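Local coordinates for protein NAD(P)H-flavin oxidoreductase (Staphylococcus epidermidis ATCC 12228, PDB 3GBH) that probably catalyses the NAD(P)H-dependent reduction of flavin or related substrates, using bound flavin mononucleotide as its redox cofactor, at residues V49-W54 / D121-Y126; Q93-A98 / E133-I138; Q100-A105 / Q109-D114. All coordinates share one frame; numbering follows the deposited sequence.

Interaction 1: residues V49-W54 / D121-Y126; sequences VNMQPW and DWILPY. With FMN (flavin mononucleotide), chain E.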
loop_
_atom_site.group_PDB
_atom_site.type_symbol
_atom_site.label_atom_id
_atom_site.label_comp_id
_atom_site.label_asym_id
_atom_site.label_seq_id
_atom_site.Cartn_x
_atom_site.Cartn_y
_atom_site.Cartn_z
ATOM N N VAL B 49 1.560 10.205 -32.334
ATOM C CA VAL B 49 2.628 11.120 -32.798
ATOM C C VAL B 49 2.456 12.590 -32.398
ATOM O O VAL B 49 2.948 13.484 -33.080
ATOM C CB VAL B 49 2.957 10.948 -34.314
ATOM C CG1 VAL B 49 3.626 9.569 -34.514
ATOM C CG2 VAL B 49 1.724 11.070 -35.183
ATOM N N ASN B 50 1.804 12.804 -31.252
ATOM C CA ASN B 50 1.519 14.132 -30.737
ATOM C C ASN B 50 0.811 15.054 -31.733
ATOM O O ASN B 50 0.987 16.273 -31.695
ATOM C CB ASN B 50 2.802 14.777 -30.220
ATOM C CG ASN B 50 2.536 15.911 -29.244
ATOM O OD1 ASN B 50 1.546 15.895 -28.495
ATOM N ND2 ASN B 50 3.412 16.908 -29.254
HETATM N N MSE B 51 -0.022 14.473 -32.585
HETATM C CA MSE B 51 -0.607 15.240 -33.674
HETATM C C MSE B 51 -1.879 15.939 -33.253
HETATM O O MSE B 51 -2.361 16.760 -33.994
HETATM C CB MSE B 51 -0.820 14.375 -34.904
HETATM C CG MSE B 51 -0.829 15.171 -36.190
HETATM SE SE MSE B 51 0.907 15.965 -36.584
HETATM C CE MSE B 51 1.874 14.349 -37.023
ATOM N N GLN B 52 -2.417 15.636 -32.072
ATOM C CA GLN B 52 -3.452 16.476 -31.474
ATOM C C GLN B 52 -4.599 16.785 -32.451
ATOM O O GLN B 52 -4.858 17.926 -32.766
ATOM C CB GLN B 52 -2.802 17.760 -31.001
ATOM C CG GLN B 52 -1.744 17.526 -29.938
ATOM C CD GLN B 52 -0.918 18.760 -29.705
ATOM O OE1 GLN B 52 -1.424 19.792 -29.206
ATOM N NE2 GLN B 52 0.341 18.700 -30.128
ATOM N N PRO B 53 -5.298 15.747 -32.933
ATOM C CA PRO B 53 -6.298 15.951 -33.991
ATOM C C PRO B 53 -7.672 16.478 -33.519
ATOM O O PRO B 53 -8.612 16.648 -34.345
ATOM C CB PRO B 53 -6.452 14.557 -34.553
ATOM C CG PRO B 53 -6.318 13.657 -33.341
ATOM C CD PRO B 53 -5.231 14.342 -32.502
ATOM N N TRP B 54 -7.806 16.731 -32.222
ATOM C CA TRP B 54 -9.090 17.097 -31.651
ATOM C C TRP B 54 -9.412 18.542 -31.959
ATOM O O TRP B 54 -8.524 19.402 -31.939
ATOM C CB TRP B 54 -9.111 16.902 -30.143
ATOM C CG TRP B 54 -7.837 17.297 -29.450
ATOM C CD1 TRP B 54 -7.348 18.555 -29.287
ATOM C CD2 TRP B 54 -6.877 16.411 -28.855
ATOM N NE1 TRP B 54 -6.163 18.516 -28.593
ATOM C CE2 TRP B 54 -5.845 17.207 -28.329
ATOM C CE3 TRP B 54 -6.802 15.026 -28.706
ATOM C CZ2 TRP B 54 -4.747 16.664 -27.677
ATOM C CZ3 TRP B 54 -5.712 14.480 -28.062
ATOM C CH2 TRP B 54 -4.708 15.284 -27.548
ATOM N N ASP B 121 9.994 12.958 -41.611
ATOM C CA ASP B 121 10.310 12.164 -42.812
ATOM C C ASP B 121 9.565 10.823 -42.826
ATOM O O ASP B 121 9.205 10.331 -43.878
ATOM C CB ASP B 121 11.821 11.897 -42.931
ATOM C CG ASP B 121 12.598 13.052 -43.553
ATOM O OD1 ASP B 121 11.985 14.043 -44.008
ATOM O OD2 ASP B 121 13.846 12.940 -43.612
ATOM N N TRP B 122 9.343 10.208 -41.661
ATOM C CA TRP B 122 8.533 8.962 -41.651
ATOM C C TRP B 122 7.098 9.209 -41.237
ATOM O O TRP B 122 6.185 8.576 -41.781
ATOM C CB TRP B 122 9.138 7.792 -40.835
ATOM C CG TRP B 122 9.211 7.974 -39.354
ATOM C CD1 TRP B 122 10.288 8.415 -38.644
ATOM C CD2 TRP B 122 8.178 7.700 -38.394
ATOM N NE1 TRP B 122 9.992 8.451 -37.300
ATOM C CE2 TRP B 122 8.706 8.017 -37.115
ATOM C CE3 TRP B 122 6.864 7.226 -38.483
ATOM C CZ2 TRP B 122 7.969 7.877 -35.952
ATOM C CZ3 TRP B 122 6.131 7.095 -37.323
ATOM C CH2 TRP B 122 6.687 7.418 -36.070
ATOM N N ILE B 123 6.882 10.126 -40.295
ATOM C CA ILE B 123 5.528 10.382 -39.812
ATOM C C ILE B 123 4.593 10.845 -40.947
ATOM O O ILE B 123 3.487 10.323 -41.087
ATOM C CB ILE B 123 5.526 11.413 -38.658
ATOM C CG1 ILE B 123 6.149 10.777 -37.410
ATOM C CG2 ILE B 123 4.074 11.883 -38.312
ATOM C CD1 ILE B 123 6.533 11.793 -36.340
ATOM N N LEU B 124 5.040 11.792 -41.762
ATOM C CA LEU B 124 4.139 12.392 -42.767
ATOM C C LEU B 124 3.685 11.380 -43.855
ATOM O O LEU B 124 2.485 11.223 -44.088
ATOM C CB LEU B 124 4.713 13.692 -43.360
ATOM C CG LEU B 124 4.695 14.929 -42.416
ATOM C CD1 LEU B 124 5.419 16.139 -43.038
ATOM C CD2 LEU B 124 3.259 15.290 -41.969
ATOM N N PRO B 125 4.628 10.674 -44.489
ATOM C CA PRO B 125 4.191 9.652 -45.455
ATOM C C PRO B 125 3.269 8.594 -44.850
ATOM O O PRO B 125 2.395 8.066 -45.523
ATOM C CB PRO B 125 5.504 9.004 -45.905
ATOM C CG PRO B 125 6.563 10.035 -45.627
ATOM C CD PRO B 125 6.093 10.778 -44.409
ATOM N N TYR B 126 3.472 8.278 -43.590
ATOM C CA TYR B 126 2.642 7.279 -42.932
ATOM C C TYR B 126 1.215 7.810 -42.746
ATOM O O TYR B 126 0.257 7.176 -43.201
ATOM C CB TYR B 126 3.297 6.811 -41.627
ATOM C CG TYR B 126 2.386 6.054 -40.704
ATOM C CD1 TYR B 126 1.822 4.834 -41.073
ATOM C CD2 TYR B 126 2.100 6.554 -39.432
ATOM C CE1 TYR B 126 0.969 4.153 -40.192
ATOM C CE2 TYR B 126 1.270 5.899 -38.575
ATOM C CZ TYR B 126 0.707 4.701 -38.951
ATOM O OH TYR B 126 -0.126 4.081 -38.036
HETATM N N1 FMN E . 4.488 6.221 -28.427
HETATM C C2 FMN E . 5.378 5.255 -28.850
HETATM O O2 FMN E . 6.555 5.291 -28.441
HETATM N N3 FMN E . 4.959 4.266 -29.730
HETATM C C4 FMN E . 3.655 4.214 -30.199
HETATM O O4 FMN E . 3.349 3.293 -30.979
HETATM C C4A FMN E . 2.737 5.207 -29.786
HETATM N N5 FMN E . 1.428 5.235 -30.253
HETATM C C5A FMN E . 0.500 6.037 -29.603
HETATM C C6 FMN E . -0.863 5.853 -29.828
HETATM C C7 FMN E . -1.811 6.607 -29.188
HETATM C C7M FMN E . -3.280 6.374 -29.435
HETATM C C8 FMN E . -1.403 7.585 -28.299
HETATM C C8M FMN E . -2.439 8.392 -27.584
HETATM C C9 FMN E . -0.055 7.786 -28.054
HETATM C C9A FMN E . 0.924 7.022 -28.709
HETATM N N10 FMN E . 2.292 7.197 -28.484
HETATM C C10 FMN E . 3.174 6.222 -28.912
HETATM C "C1'" FMN E . 2.778 8.229 -27.473
HETATM C "C2'" FMN E . 2.693 9.614 -28.098
HETATM O "O2'" FMN E . 3.813 9.865 -28.936
HETATM C "C3'" FMN E . 2.692 10.652 -26.987
HETATM O "O3'" FMN E . 1.561 10.472 -26.176
HETATM C "C4'" FMN E . 2.750 12.078 -27.511
HETATM O "O4'" FMN E . 4.028 12.206 -28.117
HETATM C "C5'" FMN E . 2.556 13.064 -26.359
HETATM O "O5'" FMN E . 3.586 12.927 -25.364
HETATM P P FMN E . 3.204 12.602 -23.840
HETATM O O1P FMN E . 4.487 12.451 -23.030
HETATM O O2P FMN E . 2.408 11.321 -23.802
HETATM O O3P FMN E . 2.341 13.644 -23.234
#

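Interaction 2: residues Q93-A98 / E133-I138; sequences QNYEKA and EGMKDI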
loop_
_atom_site.group_PDB
_atom_site.type_symbol
_atom_site.label_atom_id
_atom_site.label_comp_id
_atom_site.label_asym_id
_atom_site.label_seq_id
_atom_site.Cartn_x
_atom_site.Cartn_y
_atom_site.Cartn_z
ATOM N N GLN B 93 -7.288 15.335 -41.513
ATOM C CA GLN B 93 -6.048 15.902 -42.086
ATOM C C GLN B 93 -5.192 16.591 -41.028
ATOM O O GLN B 93 -4.551 17.624 -41.268
ATOM C CB GLN B 93 -6.385 16.850 -43.227
ATOM C CG GLN B 93 -7.111 16.156 -44.374
ATOM C CD GLN B 93 -7.617 17.122 -45.402
ATOM O OE1 GLN B 93 -6.897 18.005 -45.829
ATOM N NE2 GLN B 93 -8.865 16.950 -45.820
ATOM N N ASN B 94 -5.134 15.962 -39.858
ATOM C CA ASN B 94 -4.474 16.519 -38.714
ATOM C C ASN B 94 -2.984 16.808 -38.926
ATOM O O ASN B 94 -2.402 17.639 -38.205
ATOM C CB ASN B 94 -4.673 15.606 -37.502
ATOM C CG ASN B 94 -4.296 14.170 -37.776
ATOM O OD1 ASN B 94 -3.129 13.884 -37.963
ATOM N ND2 ASN B 94 -5.294 13.240 -37.786
ATOM N N TYR B 95 -2.385 16.098 -39.888
ATOM C CA TYR B 95 -0.954 16.214 -40.218
ATOM C C TYR B 95 -0.643 17.559 -40.867
ATOM O O TYR B 95 0.516 17.959 -40.973
ATOM C CB TYR B 95 -0.509 15.081 -41.153
ATOM C CG TYR B 95 -1.423 14.917 -42.346
ATOM C CD1 TYR B 95 -1.356 15.791 -43.416
ATOM C CD2 TYR B 95 -2.416 13.937 -42.354
ATOM C CE1 TYR B 95 -2.211 15.665 -44.475
ATOM C CE2 TYR B 95 -3.258 13.801 -43.404
ATOM C CZ TYR B 95 -3.173 14.673 -44.458
ATOM O OH TYR B 95 -4.045 14.535 -45.522
ATOM N N GLU B 96 -1.678 18.282 -41.282
ATOM C CA GLU B 96 -1.457 19.645 -41.762
ATOM C C GLU B 96 -0.876 20.558 -40.674
ATOM O O GLU B 96 -0.314 21.585 -41.003
ATOM C CB GLU B 96 -2.731 20.254 -42.376
ATOM C CG GLU B 96 -3.210 19.564 -43.646
ATOM C CD GLU B 96 -2.319 19.813 -44.856
ATOM O OE1 GLU B 96 -1.548 20.784 -44.836
ATOM O OE2 GLU B 96 -2.383 19.034 -45.823
ATOM N N LYS B 97 -1.009 20.194 -39.400
ATOM C CA LYS B 97 -0.393 20.952 -38.281
ATOM C C LYS B 97 0.973 20.435 -37.821
ATOM O O LYS B 97 1.551 20.942 -36.838
ATOM C CB LYS B 97 -1.364 20.998 -37.072
ATOM C CG LYS B 97 -2.653 21.846 -37.369
ATOM C CD LYS B 97 -3.359 22.235 -36.096
ATOM C CE LYS B 97 -4.697 22.947 -36.369
ATOM N NZ LYS B 97 -4.547 24.149 -37.197
ATOM N N ALA B 98 1.495 19.420 -38.506
ATOM C CA ALA B 98 2.750 18.781 -38.099
ATOM C C ALA B 98 3.913 19.778 -38.045
ATOM O O ALA B 98 4.662 19.809 -37.072
ATOM C CB ALA B 98 3.087 17.628 -39.039
ATOM N N GLU B 133 -10.762 5.166 -43.073
ATOM C CA GLU B 133 -11.209 4.395 -41.891
ATOM C C GLU B 133 -10.111 4.292 -40.825
ATOM O O GLU B 133 -10.354 4.530 -39.635
ATOM C CB GLU B 133 -11.751 2.990 -42.287
ATOM C CG GLU B 133 -12.436 2.287 -41.092
ATOM C CD GLU B 133 -13.120 0.956 -41.435
ATOM O OE1 GLU B 133 -13.246 0.648 -42.641
ATOM O OE2 GLU B 133 -13.529 0.232 -40.482
ATOM N N GLY B 134 -8.890 3.988 -41.252
ATOM C CA GLY B 134 -7.754 3.984 -40.346
ATOM C C GLY B 134 -7.538 5.328 -39.657
ATOM O O GLY B 134 -7.282 5.392 -38.468
HETATM N N MSE B 135 -7.604 6.414 -40.403
HETATM C CA MSE B 135 -7.503 7.745 -39.775
HETATM C C MSE B 135 -8.678 8.063 -38.833
HETATM O O MSE B 135 -8.477 8.635 -37.762
HETATM C CB MSE B 135 -7.364 8.841 -40.826
HETATM C CG MSE B 135 -7.003 10.215 -40.207
HETATM SE SE MSE B 135 -5.271 10.209 -39.316
HETATM C CE MSE B 135 -4.265 11.047 -40.792
ATOM N N LYS B 136 -9.894 7.702 -39.207
ATOM C CA LYS B 136 -11.048 7.927 -38.313
ATOM C C LYS B 136 -10.814 7.191 -36.965
ATOM O O LYS B 136 -11.076 7.740 -35.887
ATOM C CB LYS B 136 -12.352 7.498 -38.994
ATOM C CG LYS B 136 -13.620 7.579 -38.108
ATOM N N ASP B 137 -10.261 5.986 -37.015
ATOM C CA ASP B 137 -9.953 5.255 -35.779
ATOM C C ASP B 137 -8.957 6.056 -34.922
ATOM O O ASP B 137 -9.127 6.193 -33.701
ATOM C CB ASP B 137 -9.361 3.874 -36.072
ATOM C CG ASP B 137 -10.364 2.878 -36.647
ATOM O OD1 ASP B 137 -11.585 3.138 -36.644
ATOM O OD2 ASP B 137 -9.882 1.813 -37.116
ATOM N N ILE B 138 -7.929 6.595 -35.558
ATOM C CA ILE B 138 -6.896 7.343 -34.828
ATOM C C ILE B 138 -7.492 8.559 -34.145
ATOM O O ILE B 138 -7.218 8.820 -32.973
ATOM C CB ILE B 138 -5.732 7.790 -35.752
ATOM C CG1 ILE B 138 -4.886 6.571 -36.171
ATOM C CG2 ILE B 138 -4.834 8.858 -35.052
ATOM C CD1 ILE B 138 -3.761 6.894 -37.163
#

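Interaction 3: residues Q100-A105 / Q109-D114; sequences QIYGDA and QLMTED. With CA (calcium ion), chain M; CA (calcium ion), chain N.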
loop_
_atom_site.group_PDB
_atom_site.type_symbol
_atom_site.label_atom_id
_atom_site.label_comp_id
_atom_site.label_asym_id
_atom_site.label_seq_id
_atom_site.Cartn_x
_atom_site.Cartn_y
_atom_site.Cartn_z
ATOM N N GLN B 100 3.862 22.949 -37.630
ATOM C CA GLN B 100 3.640 23.868 -36.506
ATOM C C GLN B 100 4.009 23.254 -35.179
ATOM O O GLN B 100 4.743 23.861 -34.397
ATOM C CB GLN B 100 2.168 24.295 -36.439
ATOM C CG GLN B 100 1.896 25.315 -35.358
ATOM C CD GLN B 100 0.421 25.618 -35.178
ATOM O OE1 GLN B 100 -0.430 25.163 -35.957
ATOM N NE2 GLN B 100 0.108 26.396 -34.130
ATOM N N ILE B 101 3.470 22.054 -34.925
ATOM C CA ILE B 101 3.637 21.343 -33.668
ATOM C C ILE B 101 5.104 21.016 -33.435
ATOM O O ILE B 101 5.698 21.328 -32.373
ATOM C CB ILE B 101 2.776 20.009 -33.673
ATOM C CG1 ILE B 101 1.276 20.334 -33.632
ATOM C CG2 ILE B 101 3.077 19.115 -32.472
ATOM C CD1 ILE B 101 0.367 19.106 -33.910
ATOM N N TYR B 102 5.702 20.387 -34.436
ATOM C CA TYR B 102 7.077 19.940 -34.302
ATOM C C TYR B 102 8.010 21.137 -34.319
ATOM O O TYR B 102 9.005 21.158 -33.593
ATOM C CB TYR B 102 7.409 18.891 -35.349
ATOM C CG TYR B 102 6.812 17.525 -34.999
ATOM C CD1 TYR B 102 5.432 17.319 -34.927
ATOM C CD2 TYR B 102 7.633 16.461 -34.720
ATOM C CE1 TYR B 102 4.896 16.045 -34.589
ATOM C CE2 TYR B 102 7.128 15.214 -34.395
ATOM C CZ TYR B 102 5.776 15.002 -34.327
ATOM O OH TYR B 102 5.323 13.747 -33.980
ATOM N N GLY B 103 7.648 22.154 -35.084
ATOM C CA GLY B 103 8.366 23.430 -35.077
ATOM C C GLY B 103 8.394 24.055 -33.683
ATOM O O GLY B 103 9.426 24.563 -33.233
ATOM N N ASP B 104 7.250 24.016 -33.001
ATOM C CA ASP B 104 7.133 24.495 -31.608
ATOM C C ASP B 104 8.039 23.723 -30.664
ATOM O O ASP B 104 8.628 24.296 -29.746
ATOM C CB ASP B 104 5.669 24.412 -31.115
ATOM C CG ASP B 104 4.758 25.498 -31.729
ATOM O OD1 ASP B 104 5.232 26.335 -32.529
ATOM O OD2 ASP B 104 3.539 25.501 -31.421
ATOM N N ALA B 105 8.199 22.428 -30.901
ATOM C CA ALA B 105 9.109 21.629 -30.099
ATOM C C ALA B 105 10.572 22.075 -30.247
ATOM O O ALA B 105 11.363 22.007 -29.287
ATOM C CB ALA B 105 8.978 20.138 -30.454
ATOM N N GLN B 109 12.993 24.103 -27.396
ATOM C CA GLN B 109 14.185 23.346 -27.063
ATOM C C GLN B 109 13.975 21.909 -26.551
ATOM O O GLN B 109 14.796 21.365 -25.817
ATOM C CB GLN B 109 15.057 24.185 -26.145
ATOM C CG GLN B 109 15.590 25.417 -26.909
ATOM C CD GLN B 109 16.654 26.104 -26.160
ATOM O OE1 GLN B 109 17.822 26.038 -26.528
ATOM N NE2 GLN B 109 16.273 26.760 -25.071
ATOM N N LEU B 110 12.932 21.261 -27.050
ATOM C CA LEU B 110 12.645 19.871 -26.714
ATOM C C LEU B 110 13.233 18.896 -27.725
ATOM O O LEU B 110 13.380 17.727 -27.432
ATOM C CB LEU B 110 11.151 19.673 -26.598
ATOM C CG LEU B 110 10.453 20.682 -25.678
ATOM C CD1 LEU B 110 8.989 20.403 -25.594
ATOM C CD2 LEU B 110 11.088 20.682 -24.297
HETATM N N MSE B 111 13.581 19.367 -28.919
HETATM C CA MSE B 111 14.303 18.546 -29.893
HETATM C C MSE B 111 15.041 19.467 -30.850
HETATM O O MSE B 111 14.714 20.661 -30.978
HETATM C CB MSE B 111 13.348 17.620 -30.678
HETATM C CG MSE B 111 12.359 18.373 -31.549
HETATM SE SE MSE B 111 11.123 17.286 -32.656
HETATM C CE MSE B 111 10.080 16.481 -31.214
ATOM N N THR B 112 16.044 18.919 -31.509
ATOM C CA THR B 112 16.751 19.662 -32.546
ATOM C C THR B 112 15.943 19.646 -33.858
ATOM O O THR B 112 15.067 18.796 -34.080
ATOM C CB THR B 112 18.093 19.070 -32.799
ATOM O OG1 THR B 112 17.896 17.720 -33.216
ATOM C CG2 THR B 112 18.973 19.142 -31.520
ATOM N N GLU B 113 16.221 20.618 -34.709
ATOM C CA GLU B 113 15.627 20.660 -36.037
ATOM C C GLU B 113 16.028 19.383 -36.770
ATOM O O GLU B 113 15.251 18.830 -37.531
ATOM C CB GLU B 113 16.155 21.872 -36.804
ATOM C CG GLU B 113 15.456 22.135 -38.119
ATOM C CD GLU B 113 13.977 22.438 -37.955
ATOM O OE1 GLU B 113 13.578 23.054 -36.967
ATOM O OE2 GLU B 113 13.187 22.046 -38.831
ATOM N N ASP B 114 17.256 18.936 -36.514
ATOM C CA ASP B 114 17.810 17.746 -37.156
ATOM C C ASP B 114 16.912 16.537 -36.894
ATOM O O ASP B 114 16.575 15.775 -37.814
ATOM C CB ASP B 114 19.223 17.457 -36.637
ATOM C CG ASP B 114 20.133 18.677 -36.674
ATOM O OD1 ASP B 114 19.904 19.636 -35.894
ATOM O OD2 ASP B 114 21.097 18.657 -37.456
HETATM CA CA CA M . 20.801 21.875 -35.426
HETATM CA CA CA N . 6.020 28.133 -33.798
HETATM O O HOH W 1 6.018 26.161 -35.275
HETATM O O HOH W 2 22.553 20.861 -36.600
HETATM O O HOH W 3 3.850 28.433 -34.101
HETATM O O HOH W 4 5.699 30.979 -33.592
#

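Interaction 1: residues V49-W54 / D121-Y126
Val49 sets both of its methyl groups against helix 113-128. CG1 lies beside Ile123 CG1 at 4.0 Å and comes obliquely to the indole of Trp122, reaching CH2 at 4.1 Å. CG2 meets the short branch of the isoleucine, CG2, and the valine and isoleucine side chains run past one another in opposite directions. Trp122 and Ile123 also pack together within the helix: Ile123 CG1 lies over the rim of one indole face, so that Val49 CG1 meets both residues. Asn50 turns instead to the cofactor, its CB standing 3.5 Å from O4' of the flavin mononucleotide ribityl chain, while its ND2 donates to Val202 O of the second subunit. This is the dimer-interface flavin site of the nitroreductase fold: one subunit supplies Asn50, and Arg18, Ser20 and Lys22 of the second subunit bind the same cofactor. Met51, deposited as selenomethionine, points back to the helix. CG is anti to the backbone N (chi1 -155°), and bends further along the chain bring CE to Ile123 CG2 at 3.5 Å, so that this one methyl receives both Val49 and Met51. At Gln52 the chain faces the other subunit again. NE2 gives a fairly straight hydrogen bond to Asn50 O (3.0 Å, 163° at the hydrogen) from above the carbonyl plane, and OE1 accepts from Leu204 N of the second subunit, so both ends of the amide are occupied and its rotation is fixed.

Interaction 2: residues Q93-A98 / E133-I138
Asn94 and Tyr95 open a short 3-10 segment, residues 94-97, and face Met135 near the start of helix 132-156. Backbone bonds from Lys97 N to Asn94 O (3.1 Å) and from Ala98 N to Tyr95 O close successive tight turns and lead directly into helix 98-107. On the other side, Asp137 N to Glu133 O and Ile138 N to Gly134 O are ordinary alpha-helical bonds. No hydrogen bond joins the two segments, and side chains alone bridge them. Met135, a selenomethionine here, does most of the reaching: CG stands anti to the backbone N (chi1 -170°), and the chain then bends twice to place its tip between the asparagine and the tyrosine. Its SE lies 3.4 Å from Asn94 ND2, the two side chains arriving from opposite directions. The methyl CE goes to the edge of the Tyr95 ring, close to the ring plane, at 3.8 Å from CD2 and 3.9 Å from CE2. Tyr127 of helix 113-128 packs on both Asn94 and Met135, while Glu133 and Asp137 form salt bridges with Lys136 of the second subunit. The Asn94 amide is positioned by a hydrogen bond from ND2 to Asp91 O, at the end of strand 84-91. What crosses to the helix is therefore mostly non-directional, a polarisable selenium and its methyl packed against an amide nitrogen and a ring edge.

Interaction 3: residues Q100-A105 / Q109-D114
The selenium of Met111, a selenomethionine, approaches the Tyr102 ring obliquely, 5.3 Å from the ring centroid and 65° off the normal. This is a Met-aromatic contact in which SE comes 4.1 Å from Tyr102 CD2. CG of Met111 sits between its own backbone N and carbonyl carbon (chi1 65°), and a bend at the last torsion folds CE back to within 3.9 Å of Ala105 CB. Met111 thus curls over the small alanine with its selenium turned to the tyrosine, whose OH is held by Val49 O. Ala105 serves twice, because its carbonyl also receives the next stretch of chain. Leu110 N donates to Ala105 O at 2.8 Å, almost in line with the C=O bond, and Met111 N adds a weak bond to the same oxygen. Together with Gln109 N to Val106 O, this is a Schellman motif, in which Gln109, with positive phi, is the C-prime residue ending helix 98-107. The chain turns there and enters helix 113-128 through Thr112, the N-cap, whose OG1 accepts from Ile115 N. Leu110 leans in with CB 3.6 Å from Ala105 O. On the far side of the first helix, the Asp104 side chain leads away from this packing to bind a calcium ion through OD1 at 2.3 Å. Glu107 binds the same ion, and water 1 links the metal to Gln100 O. A second calcium ion is bound by Asp114 OD1 at 2.5 Å, and its water 2 donates to OD2 of that carboxylate.

Overall arrangement
From the N terminus, the loop 49-54 ahead of strand 54-59 opens interaction 1, and residues 93-98, after strand 84-91, open interaction 2. Interaction 3 begins and ends next, joining helix 98-107 to the turn and start of helix 113-128, a short closure lying wholly within the other two. Interaction 1 is completed at 121-126 and interaction 2 only at 133-138, so these two cross. They touch where Met51 and Pro53 pack on Asn94 and where Leu124 meets Ala98. Tyr102 connects interaction 3 to interaction 1 through Val49 O. Together they tie the helices 98-107, 113-128 and 132-156 to the loops beside the sheet, along the subunit interface.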